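Local coordinates for N-isopropylammelide isopropylaminohydrolase (PDB 6NBO), which belongs to the amidohydrolase family, whose members are generally metal-dependent enzymes built on a TIM barrel, and binds zinc in the model, at residues Asp69-Trp73 with Val306-Trp310; Gly134-Leu138 with Asp176-Ala182; Leu215-Glu221 with Thr247-Cys253. All blocks are in the same frame, centred on the assembly; numbering follows the deposited sequence.

All three contacts belong to the same TIM barrel, and along the chain interactions 2 and 3 both fall inside the long loop that interaction 1 closes. Interaction 3 supplies two metal-site histidines, His218 and His250. Interaction 1 joins loops on the same side of the barrel, and the side chain of Trp310 comes within about 6 Å of a zinc; the nearest atoms of interactions 1 and 3 are about 7 Å apart. Interaction 2 packs two outer helices, its centre about 22 Å from that of interaction 3. It meets interaction 1 directly, where Asp69 OD2 packs on His137 CB at 3.9 Å, although their centres are about 20 Å apart.

Interaction 1: residues Asp69-Trp73 with Val306-Trp310; sequences DKTHW and VRDTW
Thr71 and His72 grip Val306 and Arg307 through two hydrogen bonds, tying together two TIM-barrel loops that follow strands 56-66 and 299-301. Thr71 OG1 donates to Val306 O at 2.6 Å. With that hydroxyl swung opposite the residue's own N (chi1 -174°), it faces the other loop and can still accept from Trp73 N at 3.0 Å, which makes an ST turn. One residue on, His72 N donates to Arg307 O at 2.8 Å, the donor tilted 33° from the carbonyl plane. The loop 306-310 has its own brace, an Asx turn in which Asp308 OD1 takes the N-H of Trp310 from above the carboxylate plane; Thr311 N binds the same oxygen.

Flat groups and methyls make up the packing. Trp73 places CZ3 over the centre of one guanidinium face of Arg307, 3.5 Å from CZ. The two planes are 44° apart, so this is a tilted approach and no parallel stack. CE3 of the same indole touches Val306 CG1 at 3.7 Å. Thr309 CG2 meets His72 NE2 at 3.6 Å, and the imidazole also lies against the rings of Tyr78, Tyr96 and His102.

Charge is handled mostly outside the two loops. Lys70 stretches past Asp308, its NZ staying 6.2 Å from OD2, to salt bridges with Glu93 and Asp128. Glu93 also accepts a hydrogen bond from the indole N-H of Trp310, a less well ordered residue whose NE1 lies 4.0 Å from Lys70 NZ, too far for a bond between the two nitrogens.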
loop_
_atom_site.group_PDB
_atom_site.type_symbol
_atom_site.label_atom_id
_atom_site.label_comp_id
_atom_site.label_asym_id
_atom_site.label_seq_id
_atom_site.Cartn_x
_atom_site.Cartn_y
_atom_site.Cartn_z
ATOM N N ASP A 69 -12.562 -1.512 -1.270
ATOM C CA ASP A 69 -13.941 -1.651 -1.719
ATOM C C ASP A 69 -14.493 -3.043 -1.434
ATOM O O ASP A 69 -15.709 -3.200 -1.298
ATOM C CB ASP A 69 -14.054 -1.318 -3.216
ATOM C CG ASP A 69 -13.188 -2.223 -4.110
ATOM O OD1 ASP A 69 -12.049 -2.572 -3.712
ATOM O OD2 ASP A 69 -13.651 -2.566 -5.222
ATOM N N LYS A 70 -13.628 -4.058 -1.339
ATOM C CA LYS A 70 -14.068 -5.450 -1.253
ATOM C C LYS A 70 -14.277 -5.935 0.175
ATOM O O LYS A 70 -14.914 -6.980 0.370
ATOM C CB LYS A 70 -13.038 -6.396 -1.888
ATOM C CG LYS A 70 -12.747 -6.275 -3.381
ATOM C CD LYS A 70 -11.623 -7.273 -3.713
ATOM C CE LYS A 70 -11.039 -7.101 -5.113
ATOM N NZ LYS A 70 -11.950 -7.573 -6.194
ATOM N N THR A 71 -13.711 -5.235 1.157
ATOM C CA THR A 71 -13.594 -5.761 2.513
ATOM C C THR A 71 -14.953 -5.916 3.171
ATOM O O THR A 71 -15.886 -5.148 2.915
ATOM C CB THR A 71 -12.721 -4.845 3.381
ATOM O OG1 THR A 71 -12.516 -5.458 4.659
ATOM C CG2 THR A 71 -13.378 -3.478 3.581
ATOM N N HIS A 72 -15.059 -6.939 4.023
ATOM C CA HIS A 72 -16.200 -7.104 4.916
ATOM C C HIS A 72 -15.879 -6.650 6.336
ATOM O O HIS A 72 -16.568 -7.048 7.286
ATOM C CB HIS A 72 -16.677 -8.556 4.912
ATOM C CG HIS A 72 -17.269 -8.986 3.606
ATOM N ND1 HIS A 72 -18.275 -9.925 3.518
ATOM C CD2 HIS A 72 -17.001 -8.602 2.334
ATOM C CE1 HIS A 72 -18.598 -10.104 2.249
ATOM N NE2 HIS A 72 -17.838 -9.316 1.509
ATOM N N TRP A 73 -14.835 -5.844 6.498
ATOM C CA TRP A 73 -14.502 -5.292 7.806
ATOM C C TRP A 73 -15.725 -4.620 8.414
ATOM O O TRP A 73 -16.430 -3.868 7.738
ATOM C CB TRP A 73 -13.356 -4.291 7.680
ATOM C CG TRP A 73 -12.701 -4.018 9.006
ATOM C CD1 TRP A 73 -12.980 -2.998 9.876
ATOM C CD2 TRP A 73 -11.678 -4.808 9.625
ATOM N NE1 TRP A 73 -12.181 -3.104 10.998
ATOM C CE2 TRP A 73 -11.374 -4.204 10.866
ATOM C CE3 TRP A 73 -10.987 -5.966 9.248
ATOM C CZ2 TRP A 73 -10.410 -4.722 11.732
ATOM C CZ3 TRP A 73 -10.029 -6.481 10.114
ATOM C CH2 TRP A 73 -9.750 -5.857 11.336
ATOM N N VAL A 306 -8.522 -7.787 2.651
ATOM C CA VAL A 306 -8.705 -7.874 4.098
ATOM C C VAL A 306 -10.124 -8.371 4.355
ATOM O O VAL A 306 -11.086 -7.613 4.187
ATOM C CB VAL A 306 -8.471 -6.531 4.803
ATOM C CG1 VAL A 306 -8.823 -6.653 6.292
ATOM C CG2 VAL A 306 -7.022 -6.065 4.614
ATOM N N ARG A 307 -10.253 -9.633 4.761
ATOM C CA ARG A 307 -11.535 -10.223 5.169
ATOM C C ARG A 307 -12.633 -9.978 4.132
ATOM O O ARG A 307 -13.657 -9.346 4.404
ATOM C CB ARG A 307 -11.956 -9.696 6.542
ATOM C CG ARG A 307 -10.982 -10.078 7.631
ATOM C CD ARG A 307 -11.605 -10.072 9.027
ATOM N NE ARG A 307 -10.527 -10.019 10.003
ATOM C CZ ARG A 307 -10.667 -9.717 11.289
ATOM N NH1 ARG A 307 -11.867 -9.451 11.800
ATOM N NH2 ARG A 307 -9.587 -9.680 12.060
ATOM N N ASP A 308 -12.391 -10.467 2.918
ATOM C CA ASP A 308 -13.361 -10.285 1.847
ATOM C C ASP A 308 -13.803 -11.656 1.359
ATOM O O ASP A 308 -13.634 -12.639 2.089
ATOM C CB ASP A 308 -12.782 -9.388 0.732
ATOM C CG ASP A 308 -11.486 -9.919 0.129
ATOM O OD1 ASP A 308 -11.288 -11.150 0.057
ATOM O OD2 ASP A 308 -10.671 -9.079 -0.301
ATOM N N THR A 309 -14.401 -11.758 0.167
ATOM C CA THR A 309 -14.842 -13.075 -0.277
ATOM C C THR A 309 -13.712 -13.902 -0.880
ATOM O O THR A 309 -13.908 -15.100 -1.115
ATOM C CB THR A 309 -15.993 -12.974 -1.294
ATOM O OG1 THR A 309 -15.498 -12.485 -2.549
ATOM C CG2 THR A 309 -17.100 -12.055 -0.783
ATOM N N TRP A 310 -12.552 -13.293 -1.143
ATOM C CA TRP A 310 -11.377 -14.035 -1.597
ATOM C C TRP A 310 -10.600 -14.623 -0.425
ATOM O O TRP A 310 -10.171 -15.781 -0.473
ATOM C CB TRP A 310 -10.429 -13.134 -2.397
ATOM C CG TRP A 310 -10.913 -12.624 -3.713
ATOM C CD1 TRP A 310 -11.818 -11.624 -3.928
ATOM C CD2 TRP A 310 -10.462 -13.043 -5.008
ATOM N NE1 TRP A 310 -11.980 -11.415 -5.277
ATOM C CE2 TRP A 310 -11.159 -12.273 -5.962
ATOM C CE3 TRP A 310 -9.550 -14.005 -5.453
ATOM C CZ2 TRP A 310 -10.971 -12.434 -7.334
ATOM C CZ3 TRP A 310 -9.365 -14.164 -6.816
ATOM C CH2 TRP A 310 -10.073 -13.384 -7.740
#

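Interaction 2: residues Gly134-Leu138 with Asp176-Ala182; sequences GLRHL and DALAAGA
Leu138 has its CG swung opposite the backbone N (chi1 177°), while Leu135 holds its CG opposite the carbonyl carbon (chi1 -56°); both residues already point at segment 176-182 from the backbone, and these settings place their CD1 and CD2 methyls against it. There the branches share out a row of small side chains. Leu138 CD2 rests against both Ala177 and Ala180, one helical turn apart, at 3.8 Å from Ala177 CB and 4.1 Å from Ala180 CB. It also meets the backbone, with Ala177 O at 3.7 Å. Its other methyl, CD1, reaches Ala182 CB at 4.2 Å. Leu135 comes in alongside: CD2 sits on Ala177 CB at 3.9 Å, and CD1 touches Asp176 CB at 4.1 Å. Ala177 CB is therefore touched by a methyl of each leucine.

The side-chain contacts are apolar, carbon on carbon, and the small alanines probably allow the close approach of the backbones, 6.6 Å between Leu135 CA and Ala177 CA. Each segment is also a helix end. Leu135 is the N-cap residue of helix 136-147. Helix 170-180 finishes in a Schellman motif, with Gly181 at phi 136° and Ala182 N bonded back to Ala177 O; this turn brings the methyl of Ala182 round to face Leu138. Arg145, farther along helix 136-147, binds Gly181 O.

Beneath, Ile156 of strand 153-159 touches Leu138 and Ala182, and Ala158 touches Ala177 and Ala182. Successive helices packed side by side over the strand between them, 153-159, are characteristic of the outer helical layer of a TIM barrel.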
loop_
_atom_site.group_PDB
_atom_site.type_symbol
_atom_site.label_atom_id
_atom_site.label_comp_id
_atom_site.label_asym_id
_atom_site.label_seq_id
_atom_site.Cartn_x
_atom_site.Cartn_y
_atom_site.Cartn_z
ATOM N N GLY A 134 -19.994 -0.390 -13.031
ATOM C CA GLY A 134 -19.680 0.973 -13.417
ATOM C C GLY A 134 -18.686 1.580 -12.447
ATOM O O GLY A 134 -17.752 0.920 -11.976
ATOM N N LEU A 135 -18.879 2.857 -12.143
ATOM C CA LEU A 135 -18.038 3.551 -11.174
ATOM C C LEU A 135 -18.593 3.487 -9.750
ATOM O O LEU A 135 -18.162 4.266 -8.895
ATOM C CB LEU A 135 -17.858 5.016 -11.589
ATOM C CG LEU A 135 -17.288 5.271 -12.993
ATOM C CD1 LEU A 135 -17.051 6.767 -13.231
ATOM C CD2 LEU A 135 -16.013 4.473 -13.224
ATOM N N ARG A 136 -19.539 2.585 -9.471
ATOM C CA ARG A 136 -20.187 2.615 -8.160
ATOM C C ARG A 136 -19.191 2.367 -7.032
ATOM O O ARG A 136 -19.235 3.052 -6.002
ATOM C CB ARG A 136 -21.333 1.605 -8.085
ATOM C CG ARG A 136 -21.870 1.500 -6.661
ATOM C CD ARG A 136 -23.289 1.007 -6.595
ATOM N NE ARG A 136 -23.575 -0.076 -7.528
ATOM C CZ ARG A 136 -23.164 -1.333 -7.381
ATOM N NH1 ARG A 136 -23.512 -2.246 -8.283
ATOM N NH2 ARG A 136 -22.402 -1.675 -6.348
ATOM N N HIS A 137 -18.302 1.381 -7.189
ATOM C CA HIS A 137 -17.311 1.137 -6.142
ATOM C C HIS A 137 -16.360 2.318 -6.012
ATOM O O HIS A 137 -15.993 2.711 -4.897
ATOM C CB HIS A 137 -16.514 -0.139 -6.428
ATOM C CG HIS A 137 -17.361 -1.350 -6.677
ATOM N ND1 HIS A 137 -18.342 -1.773 -5.806
ATOM C CD2 HIS A 137 -17.364 -2.237 -7.702
ATOM C CE1 HIS A 137 -18.916 -2.862 -6.286
ATOM N NE2 HIS A 137 -18.341 -3.165 -7.435
ATOM N N LEU A 138 -15.930 2.881 -7.142
ATOM C CA LEU A 138 -15.077 4.065 -7.106
ATOM C C LEU A 138 -15.736 5.200 -6.331
ATOM O O LEU A 138 -15.111 5.813 -5.457
ATOM C CB LEU A 138 -14.748 4.508 -8.531
ATOM C CG LEU A 138 -13.909 5.780 -8.591
ATOM C CD1 LEU A 138 -12.560 5.543 -7.892
ATOM C CD2 LEU A 138 -13.719 6.227 -10.047
ATOM N N ASP A 176 -13.096 7.121 -17.668
ATOM C CA ASP A 176 -14.022 7.841 -16.795
ATOM C C ASP A 176 -13.577 7.775 -15.342
ATOM O O ASP A 176 -13.745 8.742 -14.591
ATOM C CB ASP A 176 -15.435 7.271 -16.923
ATOM C CG ASP A 176 -16.048 7.545 -18.271
ATOM O OD1 ASP A 176 -15.474 8.355 -19.032
ATOM O OD2 ASP A 176 -17.099 6.946 -18.566
ATOM N N ALA A 177 -13.017 6.636 -14.921
ATOM C CA ALA A 177 -12.579 6.499 -13.536
ATOM C C ALA A 177 -11.444 7.466 -13.230
ATOM O O ALA A 177 -11.433 8.117 -12.179
ATOM C CB ALA A 177 -12.139 5.056 -13.259
ATOM N N LEU A 178 -10.456 7.546 -14.123
ATOM C CA LEU A 178 -9.376 8.511 -13.932
ATOM C C LEU A 178 -9.918 9.932 -13.892
ATOM O O LEU A 178 -9.542 10.726 -13.022
ATOM C CB LEU A 178 -8.337 8.366 -15.043
ATOM C CG LEU A 178 -7.680 6.993 -15.148
ATOM C CD1 LEU A 178 -6.650 6.986 -16.268
ATOM C CD2 LEU A 178 -7.043 6.586 -13.830
ATOM N N ALA A 179 -10.821 10.264 -14.814
ATOM C CA ALA A 179 -11.419 11.594 -14.807
ATOM C C ALA A 179 -12.174 11.865 -13.515
ATOM O O ALA A 179 -12.228 13.012 -13.057
ATOM C CB ALA A 179 -12.355 11.754 -16.001
ATOM N N ALA A 180 -12.764 10.836 -12.917
ATOM C CA ALA A 180 -13.588 11.040 -11.732
ATOM C C ALA A 180 -12.780 11.102 -10.446
ATOM O O ALA A 180 -13.348 11.424 -9.401
ATOM C CB ALA A 180 -14.629 9.924 -11.609
ATOM N N GLY A 181 -11.491 10.781 -10.479
ATOM C CA GLY A 181 -10.716 10.914 -9.266
ATOM C C GLY A 181 -9.787 9.763 -8.948
ATOM O O GLY A 181 -8.969 9.879 -8.032
ATOM N N ALA A 182 -9.891 8.646 -9.670
ATOM C CA ALA A 182 -8.893 7.601 -9.499
ATOM C C ALA A 182 -7.528 8.166 -9.873
ATOM O O ALA A 182 -7.396 8.920 -10.842
ATOM C CB ALA A 182 -9.225 6.370 -10.353
#

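Interaction 3: residues Leu215-Glu221 with Thr247-Cys253; sequences LDLHLHE and TISHAFC. With ZN (zinc ion), chain B.
His218 and His250 meet at the zinc end of two adjacent parallel strands of the TIM barrel, 215-219 and 246-250. His218 NE2 binds zinc at 2.3 Å, and His65, His67 and Asp304 complete that site. His250 NE2 stands 3.3 Å from the same ion; its own site, shared with Asp304, is for a second zinc. Between the two imidazoles, His218 CD2 lies at the edge of the His250 ring, 3.3 Å from NE2. His220 joins them to make an aromatic cluster, its ring nearly parallel to that of His250 (26°) but slid so far aside that they barely overlap; NE2 of His220 comes 3.5 Å from CD2 of His250.

Behind this shell, Ser249 OG donates to the syn lone pair of Asp216 OD1 at 2.7 Å. Asp216 leans across to it with CG opposite the backbone N (chi1 -177°), and its OD2 makes a salt bridge with Arg124. Ser249 OG is also bonded to His65 ND1, so this pair probably helps fix the rotation of the His65 ring, a zinc ligand.

Farther out, the backbones zip in parallel: Thr247 N to Leu215 O, Leu217 N to Thr247 O, Ser249 N to Leu217 O, Leu219 N to Ser249 O. The ladder frays at His250, whose phi is 78°, leaving a weak bond from Ala251 N to Leu219 O. Beyond it a water holds the ends together, donating to Leu219 O (2.9 Å) and Glu221 O (2.6 Å) while accepting from Cys253 N (2.9 Å).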
loop_
_atom_site.group_PDB
_atom_site.type_symbol
_atom_site.label_atom_id
_atom_site.label_comp_id
_atom_site.label_asym_id
_atom_site.label_seq_id
_atom_site.Cartn_x
_atom_site.Cartn_y
_atom_site.Cartn_z
ATOM N N LEU A 215 0.597 3.716 -13.554
ATOM C CA LEU A 215 -0.099 2.437 -13.546
ATOM C C LEU A 215 0.432 1.564 -12.421
ATOM O O LEU A 215 1.606 1.646 -12.046
ATOM C CB LEU A 215 0.063 1.675 -14.871
ATOM C CG LEU A 215 -0.390 2.418 -16.126
ATOM C CD1 LEU A 215 0.794 3.130 -16.776
ATOM C CD2 LEU A 215 -1.028 1.440 -17.068
ATOM N N ASP A 216 -0.453 0.726 -11.886
ATOM C CA ASP A 216 -0.082 -0.292 -10.906
ATOM C C ASP A 216 -0.783 -1.562 -11.360
ATOM O O ASP A 216 -2.008 -1.668 -11.246
ATOM C CB ASP A 216 -0.497 0.113 -9.483
ATOM C CG ASP A 216 -0.055 -0.882 -8.418
ATOM O OD1 ASP A 216 -0.011 -2.097 -8.695
ATOM O OD2 ASP A 216 0.245 -0.445 -7.284
ATOM N N LEU A 217 -0.009 -2.524 -11.858
ATOM C CA LEU A 217 -0.541 -3.673 -12.581
ATOM C C LEU A 217 -0.378 -4.937 -11.746
ATOM O O LEU A 217 0.721 -5.225 -11.274
ATOM C CB LEU A 217 0.174 -3.823 -13.933
ATOM C CG LEU A 217 0.075 -2.587 -14.829
ATOM C CD1 LEU A 217 0.950 -2.742 -16.057
ATOM C CD2 LEU A 217 -1.381 -2.322 -15.228
ATOM N N HIS A 218 -1.479 -5.676 -11.553
ATOM C CA HIS A 218 -1.423 -7.004 -10.947
ATOM C C HIS A 218 -0.792 -7.980 -11.935
ATOM O O HIS A 218 -1.314 -8.175 -13.035
ATOM C CB HIS A 218 -2.830 -7.503 -10.590
ATOM C CG HIS A 218 -3.423 -6.902 -9.352
ATOM N ND1 HIS A 218 -3.757 -5.569 -9.258
ATOM C CD2 HIS A 218 -3.794 -7.467 -8.174
ATOM C CE1 HIS A 218 -4.288 -5.331 -8.068
ATOM N NE2 HIS A 218 -4.323 -6.468 -7.392
ATOM N N LEU A 219 0.298 -8.638 -11.548
ATOM C CA LEU A 219 0.920 -9.634 -12.415
ATOM C C LEU A 219 1.021 -10.931 -11.624
ATOM O O LEU A 219 1.982 -11.130 -10.873
ATOM C CB LEU A 219 2.292 -9.169 -12.924
ATOM C CG LEU A 219 2.842 -10.092 -14.021
ATOM C CD1 LEU A 219 1.891 -10.135 -15.226
ATOM C CD2 LEU A 219 4.239 -9.689 -14.460
ATOM N N HIS A 220 0.019 -11.800 -11.786
ATOM C CA HIS A 220 0.032 -13.117 -11.159
ATOM C C HIS A 220 0.680 -14.178 -12.029
ATOM O O HIS A 220 0.899 -15.296 -11.546
ATOM C CB HIS A 220 -1.384 -13.620 -10.859
ATOM C CG HIS A 220 -2.271 -12.622 -10.197
ATOM N ND1 HIS A 220 -3.152 -11.830 -10.902
ATOM C CD2 HIS A 220 -2.436 -12.306 -8.892
ATOM C CE1 HIS A 220 -3.817 -11.061 -10.058
ATOM N NE2 HIS A 220 -3.397 -11.328 -8.834
ATOM N N GLU A 221 0.941 -13.875 -13.297
ATOM C CA GLU A 221 1.349 -14.905 -14.240
ATOM C C GLU A 221 2.652 -15.544 -13.791
ATOM O O GLU A 221 3.587 -14.866 -13.360
ATOM C CB GLU A 221 1.491 -14.313 -15.637
ATOM C CG GLU A 221 0.179 -13.768 -16.187
ATOM C CD GLU A 221 0.361 -13.067 -17.515
ATOM O OE1 GLU A 221 1.524 -12.862 -17.932
ATOM O OE2 GLU A 221 -0.652 -12.749 -18.157
ATOM N N THR A 247 4.139 0.504 -11.315
ATOM C CA THR A 247 4.313 -0.424 -10.211
ATOM C C THR A 247 3.830 -1.789 -10.678
ATOM O O THR A 247 2.812 -1.888 -11.382
ATOM C CB THR A 247 3.504 0.053 -8.981
ATOM O OG1 THR A 247 3.968 1.349 -8.590
ATOM C CG2 THR A 247 3.615 -0.909 -7.797
ATOM N N ILE A 248 4.565 -2.835 -10.312
ATOM C CA ILE A 248 4.153 -4.214 -10.568
ATOM C C ILE A 248 3.730 -4.827 -9.247
ATOM O O ILE A 248 4.544 -4.938 -8.323
ATOM C CB ILE A 248 5.283 -5.054 -11.186
ATOM C CG1 ILE A 248 5.949 -4.296 -12.335
ATOM C CG2 ILE A 248 4.711 -6.412 -11.640
ATOM C CD1 ILE A 248 5.034 -4.059 -13.514
ATOM N N SER A 249 2.470 -5.253 -9.153
ATOM C CA SER A 249 1.996 -5.901 -7.935
ATOM C C SER A 249 2.091 -7.417 -8.064
ATOM O O SER A 249 1.767 -7.981 -9.114
ATOM C CB SER A 249 0.554 -5.496 -7.629
ATOM O OG SER A 249 0.494 -4.166 -7.111
ATOM N N HIS A 250 2.517 -8.059 -6.967
ATOM C CA HIS A 250 2.640 -9.504 -6.781
ATOM C C HIS A 250 3.903 -10.028 -7.461
ATOM O O HIS A 250 4.870 -10.381 -6.777
ATOM C CB HIS A 250 1.374 -10.219 -7.258
ATOM C CG HIS A 250 0.132 -9.722 -6.584
ATOM N ND1 HIS A 250 0.071 -9.490 -5.224
ATOM C CD2 HIS A 250 -1.076 -9.366 -7.080
ATOM C CE1 HIS A 250 -1.130 -9.036 -4.910
ATOM N NE2 HIS A 250 -1.848 -8.955 -6.016
ATOM N N ALA A 251 3.922 -10.061 -8.794
ATOM C CA ALA A 251 5.137 -10.378 -9.543
ATOM C C ALA A 251 5.704 -11.739 -9.151
ATOM O O ALA A 251 6.921 -11.910 -9.040
ATOM C CB ALA A 251 6.191 -9.284 -9.365
ATOM N N PHE A 252 4.808 -12.718 -8.949
ATOM C CA PHE A 252 5.212 -14.060 -8.537
ATOM C C PHE A 252 6.265 -14.661 -9.464
ATOM O O PHE A 252 7.096 -15.460 -9.014
ATOM C CB PHE A 252 4.000 -14.996 -8.491
ATOM C CG PHE A 252 2.879 -14.508 -7.626
ATOM C CD1 PHE A 252 3.132 -13.849 -6.434
ATOM C CD2 PHE A 252 1.566 -14.718 -8.005
ATOM C CE1 PHE A 252 2.087 -13.404 -5.636
ATOM C CE2 PHE A 252 0.519 -14.280 -7.217
ATOM C CZ PHE A 252 0.778 -13.624 -6.028
ATOM N N CYS A 253 6.240 -14.319 -10.755
ATOM C CA CYS A 253 7.181 -14.956 -11.675
ATOM C C CYS A 253 8.630 -14.667 -11.308
ATOM O O CYS A 253 9.515 -15.447 -11.675
ATOM C CB CYS A 253 6.912 -14.513 -13.118
ATOM S SG CYS A 253 7.205 -12.753 -13.454
HETATM ZN ZN ZN B . -4.443 -7.107 -5.216
HETATM O O HOH W 1 2.468 3.144 -10.010
HETATM O O HOH W 2 -0.574 -1.688 -5.089
HETATM O O HOH W 3 4.140 -12.703 -12.028
#